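Local coordinates for alpha-rhamnosidase (Dictyoglomus thermophilum, PDB 6I60), which probably catalyses the hydrolysis of terminal non-reducing alpha-L-rhamnose residues from alpha-L-rhamnosides, at residues Q98-E103 with D578-E583; L572-G577 with V837-P842. One frame throughout, in Å; residues are numbered along the deposited sequence.

Contact 1: Q98-E103 with D578-E583; sequences QVIKYE and DKYVLE. With PGE (triethylene glycol), chain D.
Tyr580 docks against Val99 and Lys101 in a side-chain-to-strand contact, which joins strand 99-101 of the N-terminal immunoglobulin-like domain to the short helix 580-584 in the catalytic domain. Its evidence is chiefly a CH-pi interaction: Lys101 CB stands 3.6 Å from the centroid of the Tyr580 ring, only 18° off the ring normal, and is displaced toward the rim on the CE2 and CZ side. Val99 O approaches in the ring plane instead, at 3.5 Å from Tyr580 CE1, so the strand meets both a face and an edge of one aromatic group. With CG of Tyr580 anti to its own carbonyl carbon (chi1 -57°), the ring reaches across from the helix to the strand. Strand 99-101 is an outermost strand of a three-stranded antiparallel sheet of the immunoglobulin-like fold, and Ile52 of the adjoining strand 52-56 also touches Tyr580. Asp578 OD1 accepts a weak capping bond from Tyr580 N at 3.3 Å, ahead of the helix. Beyond CB the Lys101 chain runs extended to a triethylene glycol, probably from the crystallisation liquor, where NZ donates to PGE O4 at 2.9 Å and PGE O3 at 3.2 Å. PGE O4 in turn makes a weak hydrogen bond to Glu583 OE2, placing the glycol between lysine and glutamate, whose charged atoms are not in direct contact.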
ATOM      1  N   GLN A  98      20.192  10.050   6.825  1.00 61.51           N
ATOM      2  CA  GLN A  98      19.140  11.041   7.032  1.00 55.63           C
ATOM      3  C   GLN A  98      17.847  10.401   7.526  1.00 54.92           C
ATOM      4  O   GLN A  98      16.781  11.020   7.449  1.00 44.63           O
ATOM      5  CB  GLN A  98      18.884  11.838   5.751  1.00 55.21           C
ATOM      6  CG  GLN A  98      18.500  10.996   4.548  1.00 57.32           C
ATOM      7  CD  GLN A  98      18.858  11.669   3.237  1.00 61.14           C
ATOM      8  OE1 GLN A  98      19.634  11.135   2.445  1.00 64.25           O
ATOM      9  NE2 GLN A  98      18.295  12.849   3.003  1.00 55.37           N
ATOM     10  N   VAL A  99      17.923   9.169   8.024  1.00 55.60           N
ATOM     11  CA  VAL A  99      16.794   8.474   8.635  1.00 57.75           C
ATOM     12  C   VAL A  99      17.281   7.958   9.984  1.00 52.08           C
ATOM     13  O   VAL A  99      18.060   6.997  10.042  1.00 54.31           O
ATOM     14  CB  VAL A  99      16.269   7.327   7.761  1.00 59.39           C
ATOM     15  CG1 VAL A  99      15.228   6.518   8.514  1.00 54.74           C
ATOM     16  CG2 VAL A  99      15.683   7.869   6.468  1.00 44.58           C
ATOM     17  N   ILE A 100      16.836   8.596  11.064  1.00 56.30           N
ATOM     18  CA  ILE A 100      17.371   8.340  12.395  1.00 59.57           C
ATOM     19  C   ILE A 100      16.268   7.821  13.306  1.00 58.55           C
ATOM     20  O   ILE A 100      15.089   8.159  13.151  1.00 54.06           O
ATOM     21  CB  ILE A 100      18.019   9.606  13.003  1.00 52.85           C
ATOM     22  CG1 ILE A 100      18.721  10.426  11.921  1.00 49.22           C
ATOM     23  CG2 ILE A 100      19.002   9.229  14.100  1.00 67.78           C
ATOM     24  CD1 ILE A 100      19.915   9.732  11.301  1.00 52.57           C
ATOM     25  N   LYS A 101      16.666   6.990  14.264  1.00 62.53           N
ATOM     26  CA  LYS A 101      15.775   6.530  15.318  1.00 63.24           C
ATOM     27  C   LYS A 101      15.930   7.426  16.540  1.00 62.15           C
ATOM     28  O   LYS A 101      17.046   7.795  16.919  1.00 55.82           O
ATOM     29  CB  LYS A 101      16.077   5.074  15.682  1.00 62.40           C
ATOM     30  CG  LYS A 101      15.363   4.567  16.929  1.00 67.78           C
ATOM     31  CD  LYS A 101      16.144   3.438  17.589  1.00 69.87           C
ATOM     32  CE  LYS A 101      15.256   2.601  18.499  1.00 69.94           C
ATOM     33  NZ  LYS A 101      15.870   1.282  18.831  1.00 58.55           N
ATOM     34  N   TYR A 102      14.799   7.782  17.146  1.00 61.60           N
ATOM     35  CA  TYR A 102      14.803   8.680  18.292  1.00 62.76           C
ATOM     36  C   TYR A 102      15.506   8.040  19.481  1.00 63.72           C
ATOM     37  O   TYR A 102      15.296   6.864  19.791  1.00 60.98           O
ATOM     38  CB  TYR A 102      13.369   9.055  18.666  1.00 65.18           C
ATOM     39  CG  TYR A 102      13.243   9.866  19.934  1.00 65.47           C
ATOM     40  CD1 TYR A 102      13.554  11.218  19.950  1.00 65.30           C
ATOM     41  CD2 TYR A 102      12.798   9.283  21.114  1.00 64.30           C
ATOM     42  CE1 TYR A 102      13.435  11.965  21.105  1.00 65.04           C
ATOM     43  CE2 TYR A 102      12.677  10.021  22.275  1.00 58.53           C
ATOM     44  CZ  TYR A 102      12.995  11.363  22.263  1.00 59.59           C
ATOM     45  OH  TYR A 102      12.877  12.110  23.412  1.00 60.41           O
ATOM     46  N   GLU A 103      16.350   8.829  20.152  1.00 57.98           N
ATOM     47  CA  GLU A 103      17.128   8.347  21.287  1.00 64.15           C
ATOM     48  C   GLU A 103      17.210   9.393  22.394  1.00 63.62           C
ATOM     49  O   GLU A 103      18.211   9.458  23.117  1.00 56.51           O
ATOM     50  CB  GLU A 103      18.542   7.944  20.858  1.00 61.74           C
ATOM     51  CG  GLU A 103      18.633   6.614  20.129  1.00 69.35           C
ATOM     52  CD  GLU A 103      20.050   6.295  19.689  1.00 82.45           C
ATOM     53  OE1 GLU A 103      20.740   7.215  19.201  1.00 87.59           O
ATOM     54  OE2 GLU A 103      20.476   5.129  19.833  1.00 84.66           O
ATOM     55  N   ASP A 578      15.751   2.094   5.586  1.00 61.64           N
ATOM     56  CA  ASP A 578      15.247   1.981   6.953  1.00 57.86           C
ATOM     57  C   ASP A 578      15.724   0.645   7.515  1.00 64.59           C
ATOM     58  O   ASP A 578      15.009  -0.357   7.465  1.00 64.08           O
ATOM     59  CB  ASP A 578      13.724   2.094   6.987  1.00 58.01           C
ATOM     60  CG  ASP A 578      13.174   2.112   8.399  1.00 63.80           C
ATOM     61  OD1 ASP A 578      13.963   2.341   9.339  1.00 70.53           O
ATOM     62  OD2 ASP A 578      11.954   1.900   8.570  1.00 61.96           O
ATOM     63  N   LYS A 579      16.947   0.637   8.050  1.00 69.31           N
ATOM     64  CA  LYS A 579      17.479  -0.564   8.680  1.00 66.15           C
ATOM     65  C   LYS A 579      16.807  -0.873  10.009  1.00 65.05           C
ATOM     66  O   LYS A 579      16.947  -1.995  10.509  1.00 65.84           O
ATOM     67  CB  LYS A 579      18.991  -0.429   8.884  1.00 55.21           C
ATOM     68  CG  LYS A 579      19.403   0.769   9.727  1.00 67.74           C
ATOM     69  CD  LYS A 579      20.915   0.952   9.730  1.00 75.85           C
ATOM     70  CE  LYS A 579      21.539   0.405  11.007  1.00 77.05           C
ATOM     71  NZ  LYS A 579      22.973   0.042  10.816  1.00 62.64           N
ATOM     72  N   TYR A 580      16.079   0.085  10.586  1.00 60.09           N
ATOM     73  CA  TYR A 580      15.437  -0.146  11.874  1.00 60.96           C
ATOM     74  C   TYR A 580      14.286  -1.138  11.762  1.00 63.85           C
ATOM     75  O   TYR A 580      14.054  -1.920  12.691  1.00 61.50           O
ATOM     76  CB  TYR A 580      14.945   1.179  12.454  1.00 62.78           C
ATOM     77  CG  TYR A 580      16.039   2.207  12.612  1.00 63.61           C
ATOM     78  CD1 TYR A 580      16.055   3.356  11.833  1.00 68.68           C
ATOM     79  CD2 TYR A 580      17.057   2.029  13.539  1.00 65.85           C
ATOM     80  CE1 TYR A 580      17.055   4.300  11.974  1.00 71.22           C
ATOM     81  CE2 TYR A 580      18.060   2.966  13.687  1.00 67.15           C
ATOM     82  CZ  TYR A 580      18.053   4.100  12.903  1.00 67.99           C
ATOM     83  OH  TYR A 580      19.051   5.039  13.047  1.00 78.19           O
ATOM     84  N   VAL A 581      13.557  -1.123  10.642  1.00 58.53           N
ATOM     85  CA  VAL A 581      12.486  -2.092  10.452  1.00 54.97           C
ATOM     86  C   VAL A 581      13.040  -3.498  10.274  1.00 61.98           C
ATOM     87  O   VAL A 581      12.307  -4.478  10.448  1.00 65.66           O
ATOM     88  CB  VAL A 581      11.600  -1.693   9.256  1.00 57.14           C
ATOM     89  CG1 VAL A 581      12.234  -2.133   7.947  1.00 60.46           C
ATOM     90  CG2 VAL A 581      10.209  -2.289   9.408  1.00 59.23           C
ATOM     91  N   LEU A 582      14.324  -3.623   9.937  1.00 61.86           N
ATOM     92  CA  LEU A 582      14.944  -4.939   9.849  1.00 62.08           C
ATOM     93  C   LEU A 582      15.266  -5.496  11.230  1.00 52.28           C
ATOM     94  O   LEU A 582      15.110  -6.698  11.467  1.00 56.91           O
ATOM     95  CB  LEU A 582      16.205  -4.870   8.986  1.00 63.12           C
ATOM     96  CG  LEU A 582      15.985  -4.642   7.488  1.00 60.67           C
ATOM     97  CD1 LEU A 582      17.269  -4.893   6.714  1.00 53.67           C
ATOM     98  CD2 LEU A 582      14.860  -5.522   6.964  1.00 53.45           C
ATOM     99  N   GLU A 583      15.712  -4.640  12.153  1.00 61.59           N
ATOM    100  CA  GLU A 583      15.982  -5.094  13.514  1.00 63.09           C
ATOM    101  C   GLU A 583      14.696  -5.336  14.293  1.00 59.03           C
ATOM    102  O   GLU A 583      14.635  -6.258  15.116  1.00 60.09           O
ATOM    103  CB  GLU A 583      16.851  -4.075  14.253  1.00 62.91           C
ATOM    104  CG  GLU A 583      17.907  -3.400  13.392  1.00 73.73           C
ATOM    105  CD  GLU A 583      18.640  -2.293  14.130  1.00 78.16           C
ATOM    106  OE1 GLU A 583      19.774  -1.955  13.727  1.00 78.55           O
ATOM    107  OE2 GLU A 583      18.080  -1.762  15.114  1.00 82.04           O
TER
HETATM  108  C1  PGE D1002      14.591   1.845  22.014  1.00 66.61           C
HETATM  109  O1  PGE D1002      14.601   0.441  21.792  1.00 62.94           O
HETATM  110  C2  PGE D1002      15.753   2.220  22.912  1.00 66.73           C
HETATM  111  O2  PGE D1002      16.967   1.998  22.223  1.00 65.95           O
HETATM  112  C3  PGE D1002      17.457   3.143  21.553  1.00 63.35           C
HETATM  113  C4  PGE D1002      18.851   2.844  21.037  1.00 67.08           C
HETATM  114  O4  PGE D1002      18.244   0.971  17.165  1.00 71.24           O
HETATM  115  C6  PGE D1002      19.355   0.770  18.029  1.00 75.29           C
HETATM  116  C5  PGE D1002      19.512   1.974  18.936  1.00 67.81           C
HETATM  117  O3  PGE D1002      18.788   1.760  20.132  1.00 74.38           O

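Contact 2: L572-G577 with V837-P842; sequences LYQYYG and VRVGEP
Pro842 and Val839 divide the work of this contact, the first meeting Tyr573 and the second meeting Gln574 and Tyr575 in the last part of helix 564-576. The aromatic component is a CH-pi interaction in which Pro842 CB sits 3.9 Å from the centroid of the Tyr573 ring, 24° off its normal and shifted toward the rim. Pro842 CG extends the same approach to Tyr573 CE2, at 3.5 Å. The tyrosine reaches the proline because its CG lies opposite the backbone nitrogen (chi1 170°), which brings the far end of the ring nearer Pro842.

Van der Waals contact centres on Val839 CG1. This methyl touches the amide end of Gln574, 3.4 Å from NE2, as well as the Gln574 CG methylene. It also lies 3.8 Å from Tyr575 CE1, approaching that ring obliquely. Gln574 is extended and crosses the valine at a slant, while its CG covers part of one face of the Tyr575 ring. The polar end of Tyr575 belongs to another partner, its OH bonding to Glu515.

Backbone evidence comes from a CA-H...O contact, with Pro842 CA 3.3 Å from Gln574 O and an angle of 144° at the hydrogen. A backbone hydrogen bond between Gln574 and Gly843 continues the attachment just beyond.

The chain turns a corner at Gly840, between the two apolar anchors. Strand 837-841 is an outermost strand of a mixed sheet in the C-terminal beta domain and pairs antiparallel with strand 846-849. Helix 564-576 has helix 524-535 against Leu572 and helix 514-520 against Tyr575, so the strand and its corner meet an element of the helical catalytic domain.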
ATOM      1  N   LEU A 572      11.607  -2.279   2.281  1.00 49.62           N
ATOM      2  CA  LEU A 572      11.630  -1.031   3.036  1.00 48.30           C
ATOM      3  C   LEU A 572      13.055  -0.557   3.299  1.00 55.25           C
ATOM      4  O   LEU A 572      13.294   0.652   3.403  1.00 54.86           O
ATOM      5  CB  LEU A 572      10.876  -1.203   4.352  1.00 45.65           C
ATOM      6  CG  LEU A 572       9.371  -1.440   4.223  1.00 47.01           C
ATOM      7  CD1 LEU A 572       8.705  -1.417   5.588  1.00 49.40           C
ATOM      8  CD2 LEU A 572       8.749  -0.404   3.298  1.00 50.88           C
ATOM      9  N   TYR A 573      14.007  -1.483   3.409  1.00 55.77           N
ATOM     10  CA  TYR A 573      15.403  -1.093   3.563  1.00 55.44           C
ATOM     11  C   TYR A 573      16.057  -0.793   2.220  1.00 51.51           C
ATOM     12  O   TYR A 573      16.949   0.059   2.147  1.00 54.14           O
ATOM     13  CB  TYR A 573      16.179  -2.189   4.298  1.00 52.31           C
ATOM     14  CG  TYR A 573      17.675  -1.975   4.293  1.00 50.58           C
ATOM     15  CD1 TYR A 573      18.254  -0.965   5.050  1.00 59.57           C
ATOM     16  CD2 TYR A 573      18.510  -2.775   3.524  1.00 49.74           C
ATOM     17  CE1 TYR A 573      19.622  -0.759   5.045  1.00 55.32           C
ATOM     18  CE2 TYR A 573      19.879  -2.578   3.514  1.00 56.26           C
ATOM     19  CZ  TYR A 573      20.429  -1.567   4.276  1.00 51.18           C
ATOM     20  OH  TYR A 573      21.788  -1.360   4.272  1.00 50.44           O
ATOM     21  N   GLN A 574      15.622  -1.466   1.153  1.00 52.07           N
ATOM     22  CA  GLN A 574      16.255  -1.282  -0.149  1.00 49.09           C
ATOM     23  C   GLN A 574      15.888   0.064  -0.763  1.00 54.55           C
ATOM     24  O   GLN A 574      16.756   0.767  -1.295  1.00 54.70           O
ATOM     25  CB  GLN A 574      15.862  -2.426  -1.086  1.00 50.43           C
ATOM     26  CG  GLN A 574      16.322  -2.252  -2.529  1.00 60.17           C
ATOM     27  CD  GLN A 574      15.777  -3.330  -3.457  1.00 68.19           C
ATOM     28  OE1 GLN A 574      14.645  -3.788  -3.301  1.00 67.11           O
ATOM     29  NE2 GLN A 574      16.586  -3.737  -4.432  1.00 62.05           N
ATOM     30  N   TYR A 575      14.612   0.444  -0.695  1.00 55.96           N
ATOM     31  CA  TYR A 575      14.128   1.641  -1.370  1.00 49.09           C
ATOM     32  C   TYR A 575      13.981   2.844  -0.449  1.00 46.16           C
ATOM     33  O   TYR A 575      13.748   3.954  -0.941  1.00 51.55           O
ATOM     34  CB  TYR A 575      12.785   1.351  -2.051  1.00 49.99           C
ATOM     35  CG  TYR A 575      12.922   0.557  -3.331  1.00 51.79           C
ATOM     36  CD1 TYR A 575      13.403   1.152  -4.492  1.00 50.34           C
ATOM     37  CD2 TYR A 575      12.577  -0.787  -3.379  1.00 49.91           C
ATOM     38  CE1 TYR A 575      13.532   0.431  -5.665  1.00 51.49           C
ATOM     39  CE2 TYR A 575      12.704  -1.517  -4.548  1.00 55.63           C
ATOM     40  CZ  TYR A 575      13.183  -0.903  -5.687  1.00 55.04           C
ATOM     41  OH  TYR A 575      13.310  -1.624  -6.850  1.00 48.18           O
ATOM     42  N   TYR A 576      14.112   2.663   0.865  1.00 50.83           N
ATOM     43  CA  TYR A 576      14.018   3.774   1.800  1.00 52.58           C
ATOM     44  C   TYR A 576      15.198   3.883   2.754  1.00 54.35           C
ATOM     45  O   TYR A 576      15.334   4.921   3.413  1.00 50.09           O
ATOM     46  CB  TYR A 576      12.730   3.674   2.630  1.00 45.78           C
ATOM     47  CG  TYR A 576      11.456   3.747   1.820  1.00 46.45           C
ATOM     48  CD1 TYR A 576      10.792   2.592   1.431  1.00 53.99           C
ATOM     49  CD2 TYR A 576      10.912   4.971   1.453  1.00 45.93           C
ATOM     50  CE1 TYR A 576       9.623   2.653   0.691  1.00 55.72           C
ATOM     51  CE2 TYR A 576       9.741   5.042   0.715  1.00 47.84           C
ATOM     52  CZ  TYR A 576       9.101   3.879   0.338  1.00 50.39           C
ATOM     53  OH  TYR A 576       7.940   3.939  -0.399  1.00 49.10           O
ATOM     54  N   GLY A 577      16.046   2.866   2.854  1.00 57.67           N
ATOM     55  CA  GLY A 577      17.163   2.913   3.783  1.00 61.49           C
ATOM     56  C   GLY A 577      16.755   2.893   5.240  1.00 62.38           C
ATOM     57  O   GLY A 577      17.349   3.608   6.056  1.00 64.93           O
ATOM     58  N   VAL A 837      15.897   3.372 -14.207  1.00 42.46           N
ATOM     59  CA  VAL A 837      16.354   3.871 -12.915  1.00 51.76           C
ATOM     60  C   VAL A 837      16.113   2.784 -11.873  1.00 49.17           C
ATOM     61  O   VAL A 837      14.966   2.387 -11.632  1.00 49.54           O
ATOM     62  CB  VAL A 837      15.667   5.191 -12.526  1.00 48.25           C
ATOM     63  CG1 VAL A 837      14.157   5.111 -12.726  1.00 43.37           C
ATOM     64  CG2 VAL A 837      16.015   5.566 -11.093  1.00 51.30           C
ATOM     65  N   ARG A 838      17.194   2.289 -11.275  1.00 51.78           N
ATOM     66  CA  ARG A 838      17.125   1.237 -10.273  1.00 52.77           C
ATOM     67  C   ARG A 838      17.995   1.609  -9.082  1.00 49.49           C
ATOM     68  O   ARG A 838      18.865   2.478  -9.167  1.00 52.40           O
ATOM     69  CB  ARG A 838      17.577  -0.122 -10.830  1.00 53.43           C
ATOM     70  CG  ARG A 838      17.544  -0.231 -12.342  1.00 52.04           C
ATOM     71  CD  ARG A 838      17.811  -1.653 -12.797  1.00 51.85           C
ATOM     72  NE  ARG A 838      19.065  -2.174 -12.260  1.00 54.46           N
ATOM     73  CZ  ARG A 838      20.154  -2.398 -12.989  1.00 59.83           C
ATOM     74  NH1 ARG A 838      20.150  -2.145 -14.292  1.00 48.42           N
ATOM     75  NH2 ARG A 838      21.250  -2.876 -12.416  1.00 57.67           N
ATOM     76  N   VAL A 839      17.754   0.929  -7.968  1.00 53.13           N
ATOM     77  CA  VAL A 839      18.505   1.184  -6.744  1.00 56.08           C
ATOM     78  C   VAL A 839      19.852   0.477  -6.831  1.00 54.51           C
ATOM     79  O   VAL A 839      19.920  -0.732  -7.082  1.00 47.96           O
ATOM     80  CB  VAL A 839      17.705   0.732  -5.511  1.00 49.32           C
ATOM     81  CG1 VAL A 839      17.146  -0.671  -5.713  1.00 62.70           C
ATOM     82  CG2 VAL A 839      18.568   0.789  -4.269  1.00 54.76           C
ATOM     83  N   GLY A 840      20.929   1.236  -6.644  1.00 53.17           N
ATOM     84  CA  GLY A 840      22.265   0.674  -6.658  1.00 54.99           C
ATOM     85  C   GLY A 840      22.739   0.314  -5.268  1.00 62.57           C
ATOM     86  O   GLY A 840      23.402  -0.709  -5.068  1.00 59.96           O
ATOM     87  N   GLU A 841      22.406   1.156  -4.296  1.00 59.11           N
ATOM     88  CA  GLU A 841      22.675   0.904  -2.890  1.00 63.90           C
ATOM     89  C   GLU A 841      21.444   1.296  -2.090  1.00 64.46           C
ATOM     90  O   GLU A 841      20.723   2.224  -2.477  1.00 64.13           O
ATOM     91  CB  GLU A 841      23.903   1.684  -2.393  1.00 62.81           C
ATOM     92  CG  GLU A 841      25.191   1.356  -3.135  1.00 72.00           C
ATOM     93  CD  GLU A 841      25.898   0.124  -2.595  1.00 88.27           C
ATOM     94  OE1 GLU A 841      25.216  -0.790  -2.082  1.00 88.21           O
ATOM     95  OE2 GLU A 841      27.143   0.067  -2.688  1.00100.81           O
ATOM     96  N   PRO A 842      21.174   0.606  -0.978  1.00 64.54           N
ATOM     97  CA  PRO A 842      19.921   0.834  -0.246  1.00 59.10           C
ATOM     98  C   PRO A 842      19.723   2.298   0.124  1.00 58.80           C
ATOM     99  O   PRO A 842      20.680   3.051   0.319  1.00 58.02           O
ATOM    100  CB  PRO A 842      20.077  -0.044   1.000  1.00 52.51           C
ATOM    101  CG  PRO A 842      21.014  -1.120   0.578  1.00 58.90           C
ATOM    102  CD  PRO A 842      21.972  -0.481  -0.385  1.00 64.36           C
TER

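Contacts 1 and 2 have centres about 15 Å apart, and their catalytic-domain segments, 578-583 and 572-577, follow each other directly in the chain. The two segments also touch: Lys579 N lies 3.6 Å from Tyr573 CD1, and Leu582 CD1 packs 3.8 Å from Tyr573 CB. Tyr573 thus links the two neighbourhoods while its ring also meets the C-terminal domain. Together they attach the N-terminal immunoglobulin-like domain and the C-terminal beta domain to two consecutive helices of the catalytic domain, whose family fold is an (alpha/alpha)6 barrel. Neither contact contributes a residue to the 2-(2-ethoxyethoxy)ethanol pocket, lined by Tyr656, Glu659 and Leu660 on helix 651-672.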